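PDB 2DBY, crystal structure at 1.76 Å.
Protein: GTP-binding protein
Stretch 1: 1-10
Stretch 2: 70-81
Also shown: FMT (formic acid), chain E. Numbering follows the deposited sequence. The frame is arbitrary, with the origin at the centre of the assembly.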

# COMPACT_ATOMS: atom_id res chain seq x y z
N MSE A 1 7.73 -1.86 8.04
CA MSE A 1 6.38 -1.26 8.24
C MSE A 1 5.50 -1.51 7.01
O MSE A 1 5.93 -1.29 5.87
N LEU A 2 4.27 -1.97 7.26
CA LEU A 2 3.32 -2.22 6.18
C LEU A 2 2.78 -0.82 5.87
O LEU A 2 1.64 -0.47 6.24
N ALA A 3 3.59 -0.00 5.21
CA ALA A 3 3.20 1.36 4.95
C ALA A 3 3.82 1.88 3.66
O ALA A 3 4.77 1.29 3.12
N VAL A 4 3.29 3.00 3.19
CA VAL A 4 3.76 3.64 1.96
C VAL A 4 4.55 4.88 2.39
O VAL A 4 4.03 5.73 3.13
N GLY A 5 5.79 4.98 1.94
CA GLY A 5 6.61 6.13 2.29
C GLY A 5 6.47 7.20 1.21
O GLY A 5 6.72 6.92 0.04
N ILE A 6 6.04 8.40 1.60
CA ILE A 6 5.86 9.50 0.66
C ILE A 6 7.13 10.33 0.59
O ILE A 6 7.60 10.85 1.62
N VAL A 7 7.70 10.46 -0.61
CA VAL A 7 8.92 11.22 -0.77
C VAL A 7 8.73 12.37 -1.74
O VAL A 7 7.80 12.36 -2.54
N GLY A 8 9.60 13.37 -1.64
CA GLY A 8 9.47 14.48 -2.56
C GLY A 8 10.65 15.42 -2.44
O GLY A 8 11.17 15.62 -1.34
N LEU A 9 11.11 15.98 -3.56
CA LEU A 9 12.20 16.93 -3.48
C LEU A 9 11.51 18.24 -3.08
O LEU A 9 10.29 18.28 -2.92
N PRO A 10 12.27 19.32 -2.88
CA PRO A 10 11.65 20.59 -2.49
C PRO A 10 10.57 21.21 -3.37
O PRO A 10 10.62 21.18 -4.61
N HIS A 70 -7.73 0.76 6.91
CA HIS A 70 -7.00 1.95 6.52
C HIS A 70 -5.67 1.58 5.86
O HIS A 70 -5.29 0.41 5.82
N VAL A 71 -4.98 2.61 5.34
CA VAL A 71 -3.67 2.44 4.72
C VAL A 71 -2.73 3.45 5.39
O VAL A 71 -3.06 4.63 5.49
N GLU A 72 -1.58 2.97 5.84
CA GLU A 72 -0.60 3.81 6.54
C GLU A 72 0.41 4.47 5.59
O GLU A 72 0.92 3.82 4.70
N PHE A 73 0.67 5.76 5.83
CA PHE A 73 1.59 6.54 5.01
C PHE A 73 2.62 7.19 5.92
O PHE A 73 2.27 7.64 7.02
N VAL A 74 3.87 7.25 5.47
CA VAL A 74 4.93 7.85 6.25
C VAL A 74 5.54 9.02 5.49
O VAL A 74 5.82 8.89 4.29
N ASP A 75 5.73 10.16 6.15
CA ASP A 75 6.35 11.30 5.49
C ASP A 75 7.82 10.99 5.63
O ASP A 75 8.38 11.12 6.73
N ILE A 76 8.46 10.60 4.52
CA ILE A 76 9.87 10.22 4.55
C ILE A 76 10.69 11.46 4.67
O ILE A 76 10.67 12.34 3.80
N ALA A 77 11.44 11.48 5.74
CA ALA A 77 12.27 12.60 6.09
C ALA A 77 13.73 12.41 5.72
O ALA A 77 14.29 11.32 5.91
N GLY A 78 14.33 13.48 5.18
CA GLY A 78 15.74 13.44 4.85
C GLY A 78 16.22 14.07 3.56
O GLY A 78 15.53 14.07 2.53
N LEU A 79 17.42 14.63 3.63
CA LEU A 79 18.04 15.23 2.45
C LEU A 79 18.29 13.99 1.56
O LEU A 79 18.69 12.93 2.08
N VAL A 80 18.02 14.11 0.26
CA VAL A 80 18.17 12.96 -0.65
C VAL A 80 19.54 12.77 -1.31
O VAL A 80 20.18 11.71 -1.15
N LYS A 81 20.01 13.78 -2.05
CA LYS A 81 21.26 13.65 -2.76
C LYS A 81 22.50 13.93 -1.97
O LYS A 81 22.81 15.08 -1.68

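The first stretch and strand 70-75 run parallel as neighbours in a sheet, so the side chains of each register pair leave on the same face. V4 and F73 form the apolar centre of one face. CB of V4 lies 3.6 Å from CD2 of F73; chi1 of V4 is t and that of F73 is m. I6, on the same face with chi1 m and chi2 t, extends its CD1 to 3.8 Å from that same CD2 of F73. One ring thus touches both V4 and I6, whose beta-branched side chains favour an extended backbone and whose apolar surface suits a buried place. D75 also starts from this face; its OD1 is hydrogen-bonded elsewhere in the structure.

The other face carries A3, E72 and V74, together with the bare position of G5. V74, with chi1 t, holds its CG2 3.9 Å from CB of A3 and 4.0 Å from CE of M1, a selenomethionine. I76, just beyond the strand, points toward the first stretch with both chi angles m, and its CG1 lies 3.7 Å from CA of G5. An ideal CB on G5 would fall only 2.9 Å from CG1 of I76, a clash, so glycine leaves the room that the isoleucine fills. V7, with chi1 m, leaves sideways and sets its CG1 3.7 Å from CB of I76. Farther along, L9 leaves its backbone sideways, but its m, t rotamer carries CD2 to 3.8 Å from CG2 of V80, which points toward it with chi1 t.

Between these faces the backbones are zipped by hydrogen bonds, among them V4 N to E72 O (2.9 Å) and I6 N to V74 O (2.7 Å); N and O of V4 and of I6 are all satisfied by the second stretch.

E72 is buried, its chi1 and chi2 both t, and this extended stem takes OE2 to 3.5 Å from CB of A3 and 3.4 Å from SE of M1. The small alanine leaves space for the carboxylate, while the long M1 side chain, with chi1 at -105° between wells, then t and m, places SE beyond the end of OE2 and reaches V74 through CE. Water 1 bridges the backbones here, donating to L2 O (2.7 Å) and accepting from E72 N (2.9 Å). At the other end, water 2 accepts from G8 N (2.9 Å) and donates weakly to I76 O (3.3 Å). Outside the contact, H70 ND1 donates to O1 of a formic acid at 2.8 Å, near the plane of its ring.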

# COMPACT_ATOMS: atom_id res chain seq x y z
CB MSE A 1 6.49 0.26 8.44
CG MSE A 1 6.30 0.78 9.87
SE MSE A 1 6.12 2.73 9.85
CE MSE A 1 7.88 3.13 9.12
CB LEU A 2 2.18 -3.11 6.67
CG LEU A 2 1.31 -3.59 5.51
CD1 LEU A 2 2.17 -4.38 4.52
CD2 LEU A 2 0.18 -4.44 6.06
CB ALA A 3 3.66 2.26 6.12
CB VAL A 4 2.59 4.10 1.08
CG1 VAL A 4 3.13 4.83 -0.18
CG2 VAL A 4 1.73 2.89 0.70
CB ILE A 6 4.68 10.42 1.06
CG1 ILE A 6 3.40 9.57 1.15
CG2 ILE A 6 4.52 11.57 0.01
CD1 ILE A 6 2.13 10.37 1.34
CB VAL A 7 10.10 10.34 -1.27
CG1 VAL A 7 10.24 9.12 -0.38
CG2 VAL A 7 9.89 9.93 -2.68
CB LEU A 9 12.92 17.02 -4.83
CG LEU A 9 13.58 15.72 -5.30
CD1 LEU A 9 14.50 15.99 -6.48
CD2 LEU A 9 14.35 15.07 -4.15
CB PRO A 10 12.84 21.53 -2.33
CG PRO A 10 13.89 20.60 -1.79
CD PRO A 10 13.73 19.37 -2.67
CB HIS A 70 -6.72 2.79 7.77
CG HIS A 70 -6.02 2.03 8.86
ND1 HIS A 70 -6.50 1.96 10.15
CD2 HIS A 70 -4.88 1.30 8.85
CE1 HIS A 70 -5.68 1.22 10.89
NE2 HIS A 70 -4.69 0.81 10.12
CB VAL A 71 -3.71 2.75 3.21
CG1 VAL A 71 -2.29 2.60 2.60
CG2 VAL A 71 -4.68 1.82 2.52
CB GLU A 72 0.13 2.95 7.57
CG GLU A 72 1.14 3.68 8.45
CD GLU A 72 1.64 2.79 9.57
OE1 GLU A 72 0.88 2.51 10.50
OE2 GLU A 72 2.80 2.35 9.51
CB PHE A 73 0.84 7.65 4.26
CG PHE A 73 0.01 7.14 3.12
CD1 PHE A 73 -1.34 6.81 3.29
CD2 PHE A 73 0.59 6.95 1.86
CE1 PHE A 73 -2.09 6.29 2.23
CE2 PHE A 73 -0.15 6.43 0.80
CZ PHE A 73 -1.49 6.10 0.98
CB VAL A 74 6.04 6.82 6.51
CG1 VAL A 74 7.16 7.45 7.34
CG2 VAL A 74 5.46 5.60 7.18
CB ASP A 75 6.06 12.62 6.23
CG ASP A 75 6.69 13.83 5.54
OD1 ASP A 75 7.46 13.65 4.57
OD2 ASP A 75 6.42 14.98 5.98
CB ILE A 76 10.30 9.45 3.31
CG1 ILE A 76 9.58 8.09 3.26
CG2 ILE A 76 11.83 9.27 3.34
CD1 ILE A 76 10.00 7.09 4.31
CB ALA A 77 12.14 12.84 7.55
CB LEU A 79 19.37 15.91 2.83
CG LEU A 79 20.34 16.39 1.72
CD1 LEU A 79 21.12 17.65 2.18
CD2 LEU A 79 21.33 15.26 1.35
CB VAL A 80 17.12 13.04 -1.80
CG1 VAL A 80 17.23 11.81 -2.70
CG2 VAL A 80 15.71 13.12 -1.22
CB LYS A 81 21.28 14.53 -4.02
CG LYS A 81 22.47 14.22 -4.91
CD LYS A 81 22.53 15.10 -6.14
CE LYS A 81 23.86 14.85 -6.88
NZ LYS A 81 24.25 15.94 -7.82
C FMT E . -9.66 3.43 10.14
O1 FMT E . -8.92 3.02 11.01
O2 FMT E . -10.70 4.19 10.47
O HOH W 1 -0.97 0.17 5.66
O HOH W 2 11.31 13.00 0.62